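Local coordinates for protein isocitrate dehydrogenase [NAD] subunit 2, mitochondrial (PDB 3BLX) that catalyses, together with subunit 1, the NAD-dependent oxidative decarboxylation of isocitrate to 2-oxoglutarate in the mitochondrial citric acid cycle and also binds mitochondrial mRNA leaders, at residues F26-G31 and E35-V40; G65-P70 and N100-K105; G108-V113 and S165-R170; S143-I148 and Q155-I160; Y171-A176 and P212-E217. All blocks are in the same frame, centred on the assembly; numbering follows the deposited sequence.

Interaction 1: F26-G31 and E35-V40; sequences FIEGDG and EISKSV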
# COMPACT_ATOMS: atom_id res chain seq x y z
N PHE B 26 1.90 -56.57 2.19
CA PHE B 26 2.41 -56.01 0.95
C PHE B 26 2.26 -54.49 0.75
O PHE B 26 3.23 -53.75 0.92
CB PHE B 26 1.89 -56.76 -0.26
CG PHE B 26 2.87 -56.82 -1.37
CD1 PHE B 26 3.66 -57.94 -1.55
CD2 PHE B 26 3.05 -55.75 -2.22
CE1 PHE B 26 4.59 -58.00 -2.56
CE2 PHE B 26 3.99 -55.79 -3.24
CZ PHE B 26 4.76 -56.92 -3.41
N ILE B 27 1.08 -54.01 0.38
CA ILE B 27 0.92 -52.61 -0.01
C ILE B 27 1.50 -52.46 -1.39
O ILE B 27 2.62 -52.01 -1.54
CB ILE B 27 1.65 -51.61 0.91
CG1 ILE B 27 1.42 -51.91 2.38
CG2 ILE B 27 1.25 -50.16 0.56
CD1 ILE B 27 2.21 -51.05 3.31
N GLU B 28 0.73 -52.82 -2.40
CA GLU B 28 1.21 -52.75 -3.76
C GLU B 28 1.29 -51.32 -4.26
O GLU B 28 1.97 -51.05 -5.24
CB GLU B 28 0.31 -53.59 -4.67
CG GLU B 28 0.08 -55.00 -4.13
CD GLU B 28 -0.44 -55.97 -5.18
OE1 GLU B 28 -0.76 -55.53 -6.30
OE2 GLU B 28 -0.53 -57.18 -4.86
N GLY B 29 0.61 -50.42 -3.57
CA GLY B 29 0.60 -49.03 -3.99
C GLY B 29 -0.09 -48.84 -5.33
O GLY B 29 -0.90 -49.67 -5.75
N ASP B 30 0.24 -47.75 -6.02
CA ASP B 30 -0.46 -47.39 -7.25
C ASP B 30 0.47 -46.95 -8.36
O ASP B 30 1.70 -47.02 -8.23
CB ASP B 30 -1.53 -46.33 -6.97
CG ASP B 30 -1.08 -45.28 -5.96
OD1 ASP B 30 -1.48 -45.37 -4.78
OD2 ASP B 30 -0.31 -44.38 -6.36
N GLY B 31 -0.11 -46.47 -9.46
CA GLY B 31 0.66 -46.16 -10.64
C GLY B 31 1.27 -47.45 -11.15
O GLY B 31 0.54 -48.42 -11.39
N GLU B 35 1.93 -53.58 -11.32
CA GLU B 35 2.74 -54.43 -12.21
C GLU B 35 4.13 -54.73 -11.67
O GLU B 35 4.73 -55.74 -12.02
CB GLU B 35 2.83 -53.85 -13.63
CG GLU B 35 2.78 -52.33 -13.70
CD GLU B 35 2.53 -51.80 -15.11
OE1 GLU B 35 2.77 -52.55 -16.08
OE2 GLU B 35 2.10 -50.63 -15.25
N ILE B 36 4.64 -53.88 -10.80
CA ILE B 36 5.93 -54.14 -10.20
C ILE B 36 5.80 -55.12 -9.04
O ILE B 36 6.68 -55.91 -8.78
CB ILE B 36 6.58 -52.84 -9.75
CG1 ILE B 36 7.17 -52.12 -10.95
CG2 ILE B 36 7.66 -53.08 -8.74
CD1 ILE B 36 7.90 -50.88 -10.56
N SER B 37 4.67 -55.06 -8.35
CA SER B 37 4.43 -56.01 -7.27
C SER B 37 4.19 -57.39 -7.86
O SER B 37 4.59 -58.40 -7.28
CB SER B 37 3.21 -55.59 -6.44
OG SER B 37 3.39 -54.30 -5.89
N LYS B 38 3.54 -57.42 -9.02
CA LYS B 38 3.21 -58.67 -9.68
C LYS B 38 4.50 -59.39 -9.97
O LYS B 38 4.62 -60.58 -9.72
CB LYS B 38 2.43 -58.42 -10.97
CG LYS B 38 1.77 -59.64 -11.60
CD LYS B 38 0.64 -59.19 -12.52
CE LYS B 38 -0.07 -60.36 -13.13
NZ LYS B 38 0.41 -60.70 -14.49
N SER B 39 5.47 -58.64 -10.49
CA SER B 39 6.78 -59.18 -10.82
C SER B 39 7.54 -59.72 -9.62
O SER B 39 8.35 -60.63 -9.75
CB SER B 39 7.64 -58.11 -11.48
OG SER B 39 8.99 -58.50 -11.38
N VAL B 40 7.29 -59.16 -8.44
CA VAL B 40 8.01 -59.63 -7.27
C VAL B 40 7.45 -60.95 -6.80
O VAL B 40 8.18 -61.80 -6.33
CB VAL B 40 7.95 -58.62 -6.12
CG1 VAL B 40 8.57 -59.23 -4.85
CG2 VAL B 40 8.66 -57.34 -6.52
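The hydroxyl oxygen of S37 is hydrogen-bonded to the carbonyl of G33 one helical turn back, and F26 CE2 and E28 CB of the facing loop pack against it. The arrangement belongs to the first strand-loop-helix unit of the isocitrate/isopropylmalate dehydrogenase fold: the loop after strand 22-23 folds back over helix 33-45. S37 sets OG anti to its carbonyl carbon (chi1 -59°), which turns it toward the loop. There F26 CE2 lies 3.1 Å from S37 OG, in an oblique approach to the ring. E28 adds its aliphatic part, with E28 CB 3.4 Å from S37 OG. No hydrogen bond crosses between the segments, so the contact is one of packing. K41, from the same helix, pairs with the E28 carboxylate and makes a cation-pi contact with F26, tying loop to helix; the F26 ring also meets W53 edge-to-face. Replacing F26 by an alanine is likely to open a gap beside S37 and to leave K41 and W53 without their aromatic partner. Beyond CG the E28 chain is extended, and its carboxylate carbon CD passes 3.9 Å from S37 CB.

Interaction 2: G65-P70 and N100-K105; sequences GLTTIP and NLTLRK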
# COMPACT_ATOMS: atom_id res chain seq x y z
N GLY B 65 -8.55 -34.52 11.79
CA GLY B 65 -7.78 -33.74 10.82
C GLY B 65 -6.34 -34.20 10.73
O GLY B 65 -5.63 -33.92 9.75
N LEU B 66 -5.91 -34.89 11.78
CA LEU B 66 -4.60 -35.53 11.86
C LEU B 66 -4.66 -36.81 11.02
O LEU B 66 -5.46 -37.71 11.33
CB LEU B 66 -4.27 -35.83 13.34
CG LEU B 66 -3.12 -36.75 13.79
CD1 LEU B 66 -3.58 -38.20 14.03
CD2 LEU B 66 -1.91 -36.69 12.85
N THR B 67 -3.85 -36.89 9.96
CA THR B 67 -3.83 -38.07 9.09
C THR B 67 -3.48 -39.34 9.87
O THR B 67 -2.50 -39.39 10.61
CB THR B 67 -2.90 -37.91 7.86
OG1 THR B 67 -1.57 -37.63 8.29
CG2 THR B 67 -3.38 -36.77 6.98
N THR B 68 -4.31 -40.36 9.71
CA THR B 68 -4.16 -41.62 10.43
C THR B 68 -4.15 -42.79 9.44
O THR B 68 -4.68 -42.72 8.34
CB THR B 68 -5.28 -41.81 11.52
OG1 THR B 68 -5.02 -40.97 12.66
CG2 THR B 68 -5.36 -43.27 11.98
N ILE B 69 -3.51 -43.88 9.83
CA ILE B 69 -3.37 -45.03 8.96
C ILE B 69 -4.45 -46.05 9.27
O ILE B 69 -4.64 -46.42 10.42
CB ILE B 69 -1.96 -45.64 9.11
CG1 ILE B 69 -1.83 -46.90 8.26
CG2 ILE B 69 -1.63 -45.87 10.59
CD1 ILE B 69 -1.58 -46.57 6.82
N PRO B 70 -5.19 -46.49 8.24
CA PRO B 70 -6.31 -47.43 8.36
C PRO B 70 -6.01 -48.63 9.27
O PRO B 70 -4.91 -49.17 9.22
CB PRO B 70 -6.50 -47.91 6.92
CG PRO B 70 -6.12 -46.74 6.10
CD PRO B 70 -5.00 -46.04 6.85
N ASN B 100 4.10 -40.80 4.00
CA ASN B 100 5.30 -41.46 4.47
C ASN B 100 5.61 -41.08 5.91
O ASN B 100 6.08 -41.90 6.69
CB ASN B 100 6.49 -41.14 3.55
CG ASN B 100 6.28 -41.64 2.12
OD1 ASN B 100 6.09 -42.85 1.88
ND2 ASN B 100 6.30 -40.72 1.17
N LEU B 101 5.32 -39.84 6.29
CA LEU B 101 5.65 -39.39 7.62
C LEU B 101 4.79 -40.07 8.70
O LEU B 101 5.29 -40.38 9.78
CB LEU B 101 5.58 -37.85 7.71
CG LEU B 101 6.27 -37.15 8.89
CD1 LEU B 101 5.30 -36.91 10.04
CD2 LEU B 101 7.53 -37.90 9.36
N THR B 102 3.52 -40.32 8.41
CA THR B 102 2.65 -40.99 9.39
C THR B 102 2.95 -42.47 9.45
O THR B 102 2.80 -43.11 10.48
CB THR B 102 1.14 -40.81 9.10
OG1 THR B 102 0.96 -40.22 7.82
CG2 THR B 102 0.52 -39.90 10.13
N LEU B 103 3.36 -43.01 8.31
CA LEU B 103 3.78 -44.40 8.26
C LEU B 103 4.91 -44.65 9.26
O LEU B 103 4.85 -45.58 10.04
CB LEU B 103 4.21 -44.75 6.84
CG LEU B 103 3.61 -46.00 6.20
CD1 LEU B 103 2.18 -46.18 6.64
CD2 LEU B 103 3.69 -45.91 4.69
N ARG B 104 5.94 -43.80 9.24
CA ARG B 104 7.07 -43.95 10.16
C ARG B 104 6.69 -43.73 11.62
O ARG B 104 7.23 -44.38 12.51
CB ARG B 104 8.22 -42.99 9.78
CG ARG B 104 8.61 -43.07 8.31
CD ARG B 104 9.97 -42.46 8.00
NE ARG B 104 9.96 -41.83 6.68
CZ ARG B 104 9.78 -40.52 6.49
NH1 ARG B 104 9.63 -39.72 7.55
NH2 ARG B 104 9.77 -40.01 5.27
N LYS B 105 5.77 -42.81 11.86
CA LYS B 105 5.37 -42.50 13.23
C LYS B 105 4.58 -43.63 13.87
O LYS B 105 4.84 -43.99 15.02
CB LYS B 105 4.61 -41.17 13.30
CG LYS B 105 5.43 -40.01 13.85
CD LYS B 105 4.57 -38.82 14.22
CE LYS B 105 5.42 -37.74 14.88
NZ LYS B 105 4.70 -36.44 14.92
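T102 and L103 are the residues of N100-K105 that meet G65-P70, using T67 and I69 as their partners. Ahead of them in the helix, N100 packs on K85 and L101 on Y142, a residue probably critical for catalysis. T102 follows on the inward side: its methyl CG2 reaches T67, 3.1 Å from T67 O and 3.6 Å from T67 OG1, and the two side chains run at about a right angle to each other. The two hydroxyls are not bonded, since T102 OG1 stands 3.7 Å from T67 OG1 and instead makes a hydrogen bond to S98 O. On the strand side, a chi1 of 58° puts T67 OG1 between the backbone N and the carbonyl carbon, facing T102. The contact thus sets one strand of the small antiparallel pair 61-63 and 66-68 against helix 99-107 within the isocitrate/isopropylmalate dehydrogenase fold. L103 comes next and presents CD1 to I69 CD1 at 3.8 Å, a purely apolar meeting in which the two side chains again meet nearly perpendicularly. I69 has CG1 anti to the backbone N (chi1 176°), and its terminal methyl projects toward the helix. R104, which probably binds substrate, makes no contact with the 65-70 segment; one face of its guanidinium lies over N100 O, 3.8 Å from the plane.

Interaction 3: G108-V113 and S165-R170; sequences GLFANV and SERVIR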
# COMPACT_ATOMS: atom_id res chain seq x y z
N GLY B 108 6.90 -46.90 14.50
CA GLY B 108 8.11 -46.68 15.27
C GLY B 108 9.38 -46.85 14.45
O GLY B 108 10.38 -47.35 14.98
N LEU B 109 9.33 -46.43 13.18
CA LEU B 109 10.48 -46.52 12.29
C LEU B 109 11.46 -45.38 12.53
O LEU B 109 11.13 -44.22 12.34
CB LEU B 109 10.03 -46.51 10.84
CG LEU B 109 8.88 -47.45 10.51
CD1 LEU B 109 8.54 -47.36 9.04
CD2 LEU B 109 9.20 -48.89 10.90
N PHE B 110 12.68 -45.71 12.95
CA PHE B 110 13.61 -44.68 13.36
C PHE B 110 14.81 -44.56 12.42
O PHE B 110 15.45 -43.52 12.36
CB PHE B 110 14.04 -44.91 14.82
CG PHE B 110 14.75 -46.21 15.03
CD1 PHE B 110 16.10 -46.32 14.77
CD2 PHE B 110 14.05 -47.32 15.46
CE1 PHE B 110 16.76 -47.54 14.94
CE2 PHE B 110 14.70 -48.54 15.64
CZ PHE B 110 16.05 -48.65 15.38
N ALA B 111 15.10 -45.62 11.68
CA ALA B 111 16.28 -45.62 10.80
C ALA B 111 15.90 -45.90 9.38
O ALA B 111 15.07 -46.77 9.11
CB ALA B 111 17.29 -46.62 11.27
N ASN B 112 16.51 -45.17 8.46
CA ASN B 112 16.32 -45.37 7.03
C ASN B 112 17.64 -45.83 6.44
O ASN B 112 18.62 -45.11 6.52
CB ASN B 112 15.85 -44.05 6.38
CG ASN B 112 15.53 -44.20 4.89
OD1 ASN B 112 16.22 -43.63 4.03
ND2 ASN B 112 14.49 -44.95 4.59
N VAL B 113 17.68 -47.03 5.86
CA VAL B 113 18.89 -47.57 5.26
C VAL B 113 18.87 -47.41 3.76
O VAL B 113 17.96 -47.88 3.11
CB VAL B 113 19.05 -49.03 5.60
CG1 VAL B 113 20.34 -49.57 5.02
CG2 VAL B 113 19.00 -49.19 7.11
N SER B 165 19.30 -40.36 18.73
CA SER B 165 20.61 -40.48 18.11
C SER B 165 21.34 -41.79 18.51
O SER B 165 21.94 -42.45 17.67
CB SER B 165 21.47 -39.26 18.48
OG SER B 165 21.03 -38.11 17.80
N GLU B 166 21.29 -42.15 19.79
CA GLU B 166 21.86 -43.39 20.30
C GLU B 166 20.88 -44.46 19.96
O GLU B 166 20.16 -44.96 20.82
CB GLU B 166 22.02 -43.31 21.82
CG GLU B 166 22.35 -44.63 22.53
CD GLU B 166 22.05 -44.59 24.04
OE1 GLU B 166 21.88 -43.48 24.62
OE2 GLU B 166 21.99 -45.69 24.65
N ARG B 167 20.82 -44.81 18.69
CA ARG B 167 19.76 -45.68 18.22
C ARG B 167 19.86 -45.85 16.74
O ARG B 167 19.85 -46.97 16.26
CB ARG B 167 18.40 -45.13 18.58
CG ARG B 167 17.30 -46.17 18.45
CD ARG B 167 16.14 -45.92 19.39
NE ARG B 167 15.39 -44.75 18.97
CZ ARG B 167 14.63 -44.03 19.79
NH1 ARG B 167 14.53 -44.38 21.07
NH2 ARG B 167 13.98 -42.96 19.32
N VAL B 168 19.95 -44.74 15.99
CA VAL B 168 20.48 -44.82 14.63
C VAL B 168 21.95 -45.12 14.67
O VAL B 168 22.46 -45.72 13.75
CB VAL B 168 20.39 -43.51 13.79
CG1 VAL B 168 19.27 -43.58 12.80
CG2 VAL B 168 20.36 -42.28 14.66
N ILE B 169 22.64 -44.67 15.72
CA ILE B 169 24.06 -44.89 15.78
C ILE B 169 24.35 -46.34 16.20
O ILE B 169 25.18 -47.00 15.59
CB ILE B 169 24.76 -43.84 16.64
CG1 ILE B 169 24.63 -42.48 15.96
CG2 ILE B 169 26.22 -44.18 16.81
CD1 ILE B 169 25.20 -41.34 16.74
N ARG B 170 23.63 -46.85 17.20
CA ARG B 170 23.73 -48.29 17.51
C ARG B 170 23.48 -49.10 16.25
O ARG B 170 24.28 -49.95 15.88
CB ARG B 170 22.74 -48.76 18.59
CG ARG B 170 23.22 -48.53 19.99
CD ARG B 170 22.65 -49.56 20.93
NE ARG B 170 23.64 -49.85 21.95
CZ ARG B 170 23.78 -49.14 23.06
NH1 ARG B 170 22.96 -48.12 23.29
NH2 ARG B 170 24.72 -49.46 23.94
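F110 and R167 make the dense part of this contact: the methylene CG of R167 sits over one face of the F110 ring, 4.0 Å from the centroid and 18° off the normal, a CH-pi arrangement. The ring carbon F110 CE1 is also 3.4 Å from R167 O. With chi1 at 61°, F110 CG lies between its backbone N and carbonyl carbon, and the ring is carried out toward the helix. Next to it V168 CG1 packs 3.9 Å from A111 CB. These contacts seat helix 162-178 on strand 109-117 of the large mixed sheet; the axes of segments 109-113 and 165-170 approach to 8.1 Å and cross at -37°. The strand is irregular just here, since F110 and A111 both face I270 in a classic beta bulge. On the partly exposed side the grip fades. The R167 chain bends at chi3, and its CZ ends 5.8 Å from the centroid of the F110 ring, a cation-pi attraction that is weak at most. Farther round the helix, E166 is poorly ordered; its OE2 forms a salt bridge with R170 NH1 at 2.9 Å, but the hydrogen bond within it is weak. R170 has a second carboxylate partner in E210.

Interaction 4: S143-I148 and Q155-I160; sequences SGIEHI and QSIKLI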
# COMPACT_ATOMS: atom_id res chain seq x y z
N SER B 143 10.09 -33.45 12.53
CA SER B 143 9.33 -32.96 13.68
C SER B 143 9.48 -31.42 13.88
O SER B 143 9.28 -30.88 14.97
CB SER B 143 9.67 -33.75 14.97
OG SER B 143 10.99 -33.53 15.43
N GLY B 144 9.81 -30.71 12.81
CA GLY B 144 10.09 -29.29 12.87
C GLY B 144 8.89 -28.35 12.89
O GLY B 144 7.81 -28.66 12.39
N ILE B 145 9.10 -27.16 13.46
CA ILE B 145 8.05 -26.18 13.59
C ILE B 145 8.44 -24.86 12.94
O ILE B 145 9.51 -24.34 13.15
CB ILE B 145 7.71 -25.96 15.07
CG1 ILE B 145 7.07 -27.23 15.66
CG2 ILE B 145 6.79 -24.77 15.24
CD1 ILE B 145 6.69 -27.11 17.13
N GLU B 146 7.58 -24.32 12.11
CA GLU B 146 7.86 -23.01 11.55
C GLU B 146 6.80 -22.03 11.99
O GLU B 146 5.61 -22.36 12.04
CB GLU B 146 7.85 -23.03 10.02
CG GLU B 146 9.00 -23.73 9.38
CD GLU B 146 8.99 -23.60 7.88
OE1 GLU B 146 9.96 -22.99 7.35
OE2 GLU B 146 8.02 -24.10 7.24
N HIS B 147 7.22 -20.82 12.29
CA HIS B 147 6.21 -19.77 12.47
C HIS B 147 6.70 -18.37 12.16
O HIS B 147 7.88 -18.09 12.15
CB HIS B 147 5.67 -19.80 13.88
CG HIS B 147 6.64 -19.28 14.88
ND1 HIS B 147 6.33 -18.27 15.78
CD2 HIS B 147 7.94 -19.59 15.11
CE1 HIS B 147 7.38 -18.02 16.53
NE2 HIS B 147 8.37 -18.80 16.14
N ILE B 148 5.75 -17.48 11.93
CA ILE B 148 6.07 -16.10 11.60
C ILE B 148 6.27 -15.31 12.88
O ILE B 148 5.36 -15.23 13.72
CB ILE B 148 4.97 -15.48 10.71
CG1 ILE B 148 4.86 -16.27 9.40
CG2 ILE B 148 5.25 -14.03 10.47
CD1 ILE B 148 3.76 -15.78 8.46
N GLN B 155 10.79 -17.97 11.54
CA GLN B 155 11.71 -18.70 12.40
C GLN B 155 11.42 -20.21 12.36
O GLN B 155 10.24 -20.62 12.33
CB GLN B 155 11.58 -18.17 13.80
CG GLN B 155 12.45 -18.83 14.81
CD GLN B 155 12.24 -18.26 16.23
OE1 GLN B 155 11.13 -18.30 16.76
NE2 GLN B 155 13.31 -17.74 16.84
N SER B 156 12.47 -21.02 12.35
CA SER B 156 12.35 -22.48 12.29
C SER B 156 12.81 -23.04 13.60
O SER B 156 13.76 -22.53 14.18
CB SER B 156 13.21 -23.02 11.16
OG SER B 156 12.76 -22.59 9.89
N ILE B 157 12.18 -24.09 14.07
CA ILE B 157 12.57 -24.72 15.32
C ILE B 157 12.78 -26.19 15.02
O ILE B 157 11.89 -26.86 14.51
CB ILE B 157 11.46 -24.51 16.36
CG1 ILE B 157 11.11 -23.04 16.46
CG2 ILE B 157 11.85 -24.98 17.72
CD1 ILE B 157 9.95 -22.76 17.40
N LYS B 158 13.97 -26.69 15.31
CA LYS B 158 14.33 -28.10 15.04
C LYS B 158 14.94 -28.75 16.29
O LYS B 158 15.67 -28.12 17.05
CB LYS B 158 15.29 -28.23 13.85
CG LYS B 158 14.63 -28.08 12.48
CD LYS B 158 15.68 -27.84 11.40
CE LYS B 158 15.09 -27.07 10.21
NZ LYS B 158 16.15 -26.45 9.34
N LEU B 159 14.63 -30.02 16.48
CA LEU B 159 15.02 -30.71 17.69
C LEU B 159 15.93 -31.87 17.36
O LEU B 159 15.71 -32.58 16.37
CB LEU B 159 13.78 -31.28 18.36
CG LEU B 159 13.72 -31.04 19.84
CD1 LEU B 159 13.68 -29.56 20.07
CD2 LEU B 159 12.48 -31.68 20.36
N ILE B 160 16.93 -32.08 18.21
CA ILE B 160 17.72 -33.32 18.17
C ILE B 160 17.91 -33.86 19.59
O ILE B 160 18.21 -33.11 20.50
CB ILE B 160 19.07 -33.13 17.40
CG1 ILE B 160 19.59 -34.46 16.89
CG2 ILE B 160 20.12 -32.54 18.28
CD1 ILE B 160 21.02 -34.37 16.41
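H147 and Q155 are joined three times, twice through the backbone and once through their side chains, which lie alongside each other and point the same way. H147 N donates to Q155 O and Q155 N to H147 O, both at 3.0 Å. The imidazole then gives NE2-H to a lone pair of Q155 OE1 at 2.9 Å with a 156° angle at hydrogen, the acceptor tilted 15° from the ring plane. Q155 OE1 has a second donor, NE2 of Q155 in another copy of this protein. A leucine in place of H147 would probably cost Q155 OE1 its imidazole donor and leave the amide more loosely fixed. Two residues along, I145 N binds I157 O at 3.0 Å, and I157 N returns a 2.8 Å bond to I145 O. Between these hydrogen-bonded pairs, E146 and S156 form a non-hydrogen-bonded pair on the other face. The E146 carboxylate is satisfied by L189 N and G190 N of a neighbouring subunit 1 chain. This antiparallel hairpin probably corresponds to the clasp known from dimeric relatives. It stands away from the large mixed sheet, its strand 153-161 leading into helix 162-178 and pairing antiparallel with a strand of the same subunit 1 chain.

Interaction 5: Y171-A176 and P212-E217; sequences YAFEYA and PDLTLE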
# COMPACT_ATOMS: atom_id res chain seq x y z
N TYR B 171 22.37 -48.83 15.59
CA TYR B 171 21.99 -49.58 14.42
C TYR B 171 23.05 -49.50 13.36
O TYR B 171 23.27 -50.46 12.64
CB TYR B 171 20.65 -49.12 13.85
CG TYR B 171 20.16 -50.01 12.74
CD1 TYR B 171 19.38 -51.13 13.00
CD2 TYR B 171 20.50 -49.75 11.42
CE1 TYR B 171 18.95 -51.95 11.99
CE2 TYR B 171 20.08 -50.58 10.39
CZ TYR B 171 19.31 -51.67 10.69
OH TYR B 171 18.89 -52.50 9.67
N ALA B 172 23.74 -48.37 13.27
CA ALA B 172 24.73 -48.20 12.22
C ALA B 172 25.90 -49.09 12.48
O ALA B 172 26.49 -49.63 11.56
CB ALA B 172 25.20 -46.77 12.11
N PHE B 173 26.26 -49.22 13.75
CA PHE B 173 27.33 -50.12 14.15
C PHE B 173 26.96 -51.59 13.85
O PHE B 173 27.65 -52.26 13.10
CB PHE B 173 27.68 -49.93 15.63
CG PHE B 173 28.59 -48.75 15.89
CD1 PHE B 173 28.20 -47.72 16.74
CD2 PHE B 173 29.83 -48.68 15.29
CE1 PHE B 173 29.05 -46.64 16.98
CE2 PHE B 173 30.68 -47.60 15.53
CZ PHE B 173 30.28 -46.58 16.37
N GLU B 174 25.86 -52.05 14.42
CA GLU B 174 25.35 -53.41 14.24
C GLU B 174 25.08 -53.80 12.79
O GLU B 174 25.06 -54.97 12.44
CB GLU B 174 24.10 -53.63 15.10
CG GLU B 174 24.34 -53.35 16.55
CD GLU B 174 23.63 -54.32 17.46
OE1 GLU B 174 22.77 -53.84 18.24
OE2 GLU B 174 23.93 -55.54 17.41
N TYR B 175 24.88 -52.81 11.94
CA TYR B 175 24.67 -53.06 10.54
C TYR B 175 26.01 -53.12 9.81
O TYR B 175 26.15 -53.79 8.79
CB TYR B 175 23.77 -51.96 9.94
CG TYR B 175 23.35 -52.21 8.51
CD1 TYR B 175 24.08 -51.66 7.44
CD2 TYR B 175 22.24 -52.99 8.22
CE1 TYR B 175 23.70 -51.89 6.12
CE2 TYR B 175 21.85 -53.24 6.91
CZ TYR B 175 22.58 -52.69 5.86
OH TYR B 175 22.19 -52.94 4.56
N ALA B 176 27.00 -52.41 10.31
CA ALA B 176 28.31 -52.48 9.70
C ALA B 176 28.93 -53.85 10.01
O ALA B 176 29.47 -54.53 9.13
CB ALA B 176 29.18 -51.37 10.21
N PRO B 212 34.27 -52.76 19.54
CA PRO B 212 35.73 -52.66 19.40
C PRO B 212 36.17 -53.16 18.04
O PRO B 212 37.20 -52.73 17.56
CB PRO B 212 36.26 -53.57 20.50
CG PRO B 212 35.07 -53.83 21.41
CD PRO B 212 33.89 -53.79 20.51
N ASP B 213 35.38 -54.05 17.44
CA ASP B 213 35.67 -54.58 16.09
C ASP B 213 35.46 -53.54 15.00
O ASP B 213 35.82 -53.76 13.84
CB ASP B 213 34.82 -55.81 15.77
CG ASP B 213 33.34 -55.65 16.11
OD1 ASP B 213 33.00 -55.26 17.26
OD2 ASP B 213 32.52 -55.96 15.22
N LEU B 214 34.85 -52.43 15.38
CA LEU B 214 34.54 -51.39 14.41
C LEU B 214 35.33 -50.12 14.67
O LEU B 214 35.51 -49.71 15.82
CB LEU B 214 33.05 -51.12 14.46
CG LEU B 214 32.17 -51.88 13.46
CD1 LEU B 214 32.94 -52.94 12.73
CD2 LEU B 214 31.01 -52.46 14.17
N THR B 215 35.80 -49.50 13.59
CA THR B 215 36.49 -48.22 13.66
C THR B 215 35.52 -47.06 13.43
O THR B 215 34.87 -46.98 12.39
CB THR B 215 37.60 -48.14 12.60
OG1 THR B 215 38.37 -49.34 12.63
CG2 THR B 215 38.50 -46.94 12.85
N LEU B 216 35.43 -46.15 14.39
CA LEU B 216 34.65 -44.93 14.24
C LEU B 216 35.48 -43.77 13.72
O LEU B 216 36.42 -43.33 14.38
CB LEU B 216 34.02 -44.53 15.58
CG LEU B 216 33.26 -43.21 15.57
CD1 LEU B 216 32.09 -43.34 14.63
CD2 LEU B 216 32.76 -42.81 16.96
N GLU B 217 35.14 -43.26 12.54
CA GLU B 217 35.70 -41.99 12.08
C GLU B 217 34.59 -40.96 12.05
O GLU B 217 33.42 -41.31 11.87
CB GLU B 217 36.30 -42.11 10.68
CG GLU B 217 37.21 -43.32 10.50
CD GLU B 217 37.83 -43.40 9.12
OE1 GLU B 217 37.57 -42.50 8.29
OE2 GLU B 217 38.58 -44.37 8.86
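F173 and L214 form the first shell of this apolar contact, running alongside each other with opposite headings where helix 162-178 packs beside strand 215-220, an outermost strand of the chain's large mixed sheet. That strand closes a beta-alpha-beta crossover built from strand 183-188, helix 195-208 and strand 215-220 itself. F173 CD2 is 4.1 Å from L214 CD2. The same leucine methyl also reaches the helix backbone, with L214 CD2 3.5 Å from F173 O. On the far end of the ring F173 CZ meets L216 CD1 at 4.1 Å; here the two side chains cross at about a right angle, and both leucines approach the ring obliquely. With CG anti to the backbone N (chi1 176°), L216 carries CD1 to the F173 ring. A176, one turn farther along, contributes CB at 4.4 Å from L214 CG. In the next shell, Y211 meets the F173 ring with nearly parallel planes, and V184 of the adjoining parallel strand touches F173, A176 and L216. Helix 195-208, the connection of the crossover, adds L207 against F173. Farther out, beyond the apolar core, D213 OD1 forms a salt bridge with R177 NH2 of the same helix 162-178.

Interactions 1, 2, 3 and 5 are buried, and interaction 4 is only partly so. Interactions 3 and 5 both hold helix 162-178 against the large mixed sheet, their centres 13 Å apart and V113 of one packing on Y171 and Y175 of the other. Interaction 2 joins this series directly, because helix 99-107 runs into strand 109-117 and R104 O probably accepts a bond from L109 N. Interaction 1 has its centre 27 Å from that of interaction 3, on the opposite side of the chain's centre. None of these four has a hydrogen bond across its segments. Interaction 4, a hairpin nested inside the loop closed by interaction 3, relies on backbone bonds and faces other subunits.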